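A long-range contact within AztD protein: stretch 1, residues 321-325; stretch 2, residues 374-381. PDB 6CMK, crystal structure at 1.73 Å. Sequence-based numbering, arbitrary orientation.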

ATOM      1  N   LYS B 321      24.280 -20.727   8.860  1.00 17.92           N
ATOM      2  CA  LYS B 321      23.219 -20.316   9.765  1.00 17.94           C
ATOM      3  C   LYS B 321      22.417 -19.154   9.194  1.00 18.80           C
ATOM      4  O   LYS B 321      22.943 -18.259   8.524  1.00 17.80           O
ATOM      5  CB  LYS B 321      23.774 -19.904  11.129  1.00 17.71           C
ATOM      6  CG  LYS B 321      24.407 -21.025  11.944  1.00 20.27           C
ATOM      7  CD  LYS B 321      24.625 -20.523  13.366  1.00 27.98           C
ATOM      8  CE  LYS B 321      25.389 -21.495  14.241  1.00 30.90           C
ATOM      9  NZ  LYS B 321      25.339 -21.024  15.657  1.00 31.14           N
ATOM     10  N   LEU B 322      21.126 -19.179   9.482  1.00 16.20           N
ATOM     11  CA  LEU B 322      20.249 -18.046   9.241  1.00 15.47           C
ATOM     12  C   LEU B 322      20.122 -17.275  10.546  1.00 17.26           C
ATOM     13  O   LEU B 322      19.910 -17.880  11.601  1.00 17.64           O
ATOM     14  CB  LEU B 322      18.882 -18.527   8.756  1.00 15.14           C
ATOM     15  CG  LEU B 322      17.889 -17.414   8.391  1.00 17.01           C
ATOM     16  CD1 LEU B 322      18.376 -16.614   7.203  1.00 17.94           C
ATOM     17  CD2 LEU B 322      16.522 -17.998   8.117  1.00 23.48           C
ATOM     18  N   ASN B 323      20.292 -15.953  10.487  1.00 15.86           N
ATOM     19  CA  ASN B 323      20.278 -15.123  11.686  1.00 16.20           C
ATOM     20  C   ASN B 323      19.145 -14.111  11.599  1.00 18.05           C
ATOM     21  O   ASN B 323      19.006 -13.410  10.594  1.00 15.91           O
ATOM     22  CB  ASN B 323      21.612 -14.399  11.886  1.00 16.43           C
ATOM     23  CG  ASN B 323      22.797 -15.329  11.836  1.00 19.63           C
ATOM     24  OD1 ASN B 323      23.271 -15.789  12.869  1.00 21.46           O
ATOM     25  ND2 ASN B 323      23.300 -15.598  10.630  1.00 18.80           N
ATOM     26  N   GLN B 324      18.343 -14.050  12.650  1.00 16.39           N
ATOM     27  CA  GLN B 324      17.237 -13.108  12.749  1.00 17.79           C
ATOM     28  C   GLN B 324      17.754 -11.787  13.305  1.00 18.83           C
ATOM     29  O   GLN B 324      18.362 -11.756  14.382  1.00 20.47           O
ATOM     30  CB  GLN B 324      16.151 -13.694  13.650  1.00 16.75           C
ATOM     31  CG  GLN B 324      14.920 -12.830  13.798  1.00 20.24           C
ATOM     32  CD  GLN B 324      13.968 -13.389  14.838  1.00 26.53           C
ATOM     33  OE1 GLN B 324      14.322 -13.532  16.010  1.00 23.03           O
ATOM     34  NE2 GLN B 324      12.763 -13.724  14.410  1.00 25.27           N
ATOM     35  N   ILE B 325      17.530 -10.700  12.571  1.00 17.95           N
ATOM     36  CA  ILE B 325      17.897  -9.360  13.015  1.00 18.31           C
ATOM     37  C   ILE B 325      16.659  -8.671  13.567  1.00 16.41           C
ATOM     38  O   ILE B 325      15.689  -8.443  12.834  1.00 17.42           O
ATOM     39  CB  ILE B 325      18.487  -8.520  11.875  1.00 16.46           C
ATOM     40  CG1 ILE B 325      19.664  -9.239  11.222  1.00 21.25           C
ATOM     41  CG2 ILE B 325      18.888  -7.146  12.402  1.00 20.68           C
ATOM     42  CD1 ILE B 325      20.767  -9.606  12.189  1.00 35.19           C
ATOM     43  N   VAL B 374      12.584 -24.531   3.999  1.00 15.92           N
ATOM     44  CA  VAL B 374      11.445 -23.690   4.364  1.00 15.32           C
ATOM     45  C   VAL B 374      11.366 -23.618   5.881  1.00 17.02           C
ATOM     46  O   VAL B 374      11.300 -24.656   6.549  1.00 18.45           O
ATOM     47  CB  VAL B 374      10.124 -24.228   3.785  1.00 17.88           C
ATOM     48  CG1 VAL B 374       8.993 -23.245   4.050  1.00 20.03           C
ATOM     49  CG2 VAL B 374      10.248 -24.504   2.296  1.00 17.88           C
ATOM     50  N   LEU B 375      11.363 -22.403   6.415  1.00 16.37           N
ATOM     51  CA  LEU B 375      11.272 -22.182   7.851  1.00 18.15           C
ATOM     52  C   LEU B 375      10.015 -21.401   8.185  1.00 17.65           C
ATOM     53  O   LEU B 375       9.608 -20.505   7.445  1.00 16.00           O
ATOM     54  CB  LEU B 375      12.472 -21.397   8.385  1.00 18.62           C
ATOM     55  CG  LEU B 375      13.843 -22.042   8.211  1.00 24.18           C
ATOM     56  CD1 LEU B 375      14.509 -21.587   6.911  1.00 26.74           C
ATOM     57  CD2 LEU B 375      14.702 -21.702   9.413  1.00 32.11           C
ATOM     58  N   ASP B 376       9.434 -21.716   9.340  1.00 17.27           N
ATOM     59  CA  ASP B 376       8.380 -20.879   9.892  1.00 16.10           C
ATOM     60  C   ASP B 376       9.005 -19.596  10.425  1.00 16.29           C
ATOM     61  O   ASP B 376       9.978 -19.637  11.185  1.00 18.30           O
ATOM     62  CB  ASP B 376       7.639 -21.626  11.000  1.00 18.82           C
ATOM     63  CG  ASP B 376       6.559 -20.775  11.647  1.00 32.72           C
ATOM     64  OD1 ASP B 376       5.479 -20.626  11.041  1.00 29.38           O
ATOM     65  OD2 ASP B 376       6.796 -20.246  12.752  1.00 33.39           O
ATOM     66  N   ALA B 377       8.455 -18.447  10.032  1.00 18.66           N
ATOM     67  CA  ALA B 377       9.146 -17.194  10.321  1.00 15.69           C
ATOM     68  C   ALA B 377       9.169 -16.877  11.809  1.00 23.07           C
ATOM     69  O   ALA B 377      10.162 -16.334  12.308  1.00 28.75           O
ATOM     70  CB  ALA B 377       8.503 -16.037   9.560  1.00 16.51           C
ATOM     71  N   THR B 378       8.103 -17.196  12.530  1.00 28.64           N
ATOM     72  CA  THR B 378       8.022 -16.779  13.923  1.00 28.06           C
ATOM     73  C   THR B 378       8.724 -17.758  14.853  1.00 27.38           C
ATOM     74  O   THR B 378       9.436 -17.330  15.768  1.00 30.37           O
ATOM     75  CB  THR B 378       6.557 -16.588  14.329  1.00 34.51           C
ATOM     76  OG1 THR B 378       5.830 -17.802  14.120  1.00 45.46           O
ATOM     77  CG2 THR B 378       5.926 -15.463  13.506  1.00 37.53           C
ATOM     78  N   SER B 379       8.574 -19.063  14.614  1.00 25.82           N
ATOM     79  CA  SER B 379       9.301 -20.059  15.397  1.00 25.70           C
ATOM     80  C   SER B 379      10.749 -20.185  14.946  1.00 30.41           C
ATOM     81  O   SER B 379      11.603 -20.640  15.715  1.00 25.48           O
ATOM     82  CB  SER B 379       8.618 -21.424  15.299  1.00 22.87           C
ATOM     83  OG  SER B 379       8.921 -22.066  14.074  1.00 24.88           O
ATOM     84  N   PHE B 380      11.040 -19.806  13.705  1.00 25.15           N
ATOM     85  CA  PHE B 380      12.403 -19.821  13.192  1.00 22.89           C
ATOM     86  C   PHE B 380      12.957 -21.241  13.176  1.00 25.11           C
ATOM     87  O   PHE B 380      14.128 -21.478  13.496  1.00 30.94           O
ATOM     88  CB  PHE B 380      13.301 -18.884  14.000  1.00 31.90           C
ATOM     89  CG  PHE B 380      14.327 -18.168  13.172  1.00 20.55           C
ATOM     90  CD1 PHE B 380      13.938 -17.280  12.184  1.00 23.48           C
ATOM     91  CD2 PHE B 380      15.680 -18.357  13.398  1.00 21.93           C
ATOM     92  CE1 PHE B 380      14.878 -16.609  11.430  1.00 22.32           C
ATOM     93  CE2 PHE B 380      16.623 -17.681  12.645  1.00 25.93           C
ATOM     94  CZ  PHE B 380      16.222 -16.809  11.662  1.00 21.12           C
ATOM     95  N   LYS B 381      12.103 -22.192  12.793  1.00 21.79           N
ATOM     96  CA  LYS B 381      12.475 -23.591  12.671  1.00 26.87           C
ATOM     97  C   LYS B 381      12.027 -24.136  11.323  1.00 22.88           C
ATOM     98  O   LYS B 381      11.001 -23.728  10.772  1.00 20.80           O
ATOM     99  CB  LYS B 381      11.859 -24.420  13.796  1.00 34.69           C
ATOM    100  CG  LYS B 381      12.102 -23.816  15.158  1.00 43.65           C
ATOM    101  CD  LYS B 381      11.738 -24.758  16.286  1.00 53.12           C
ATOM    102  CE  LYS B 381      11.945 -24.090  17.637  1.00 65.26           C
ATOM    103  NZ  LYS B 381      13.149 -23.204  17.657  1.00 74.97           N
TER
HETATM  104  O   HOH W   1      11.170 -13.778  12.135  1.00 23.68           O
HETATM  105  O   HOH W   2      10.414 -14.558  15.922  1.00 33.71           O

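Stretch 1 is a strand, and its side chains alternate in their relation to stretch 2. Lys-321 lies out of reach. Leu-322 points toward stretch 2 and packs against two apolar side chains. Its CG lies 3.7 Å from CZ of Phe-380, and its CD2 lies 4.3 Å from CD1 of Leu-375. The carbonyl O of Leu-322 approaches CE2 of Phe-380 at 3.5 Å, at the ring edge and near its plane. Asn-323 points away, so only its backbone comes near: its C is 4.0 Å from CZ of Phe-380. Gln-324 points toward stretch 2 again. Its CB sits over one face of the Phe-380 ring, 4.1 Å from the centroid and 27° off the normal, a CH-pi contact. Chi1 and chi2 of Gln-324 are both t, so the chain runs out across the ring face and places NE2 past the rim, on the side of Ala-377 and Thr-378. No direct hydrogen bond joins the stretches. Instead, NE2 of Gln-324 donates to two waters, at 2.8 Å and 2.9 Å. Water 1 donates to O of Ala-377 at 2.8 Å, and water 2 to O of Thr-378 at 2.9 Å. Ile-325 is out of reach.

Phe-380 is held in a turn. Its N donates to O of Asp-376 at 2.7 Å, while Ser-379 N donates to Asp-376 OD2 at 2.8 Å.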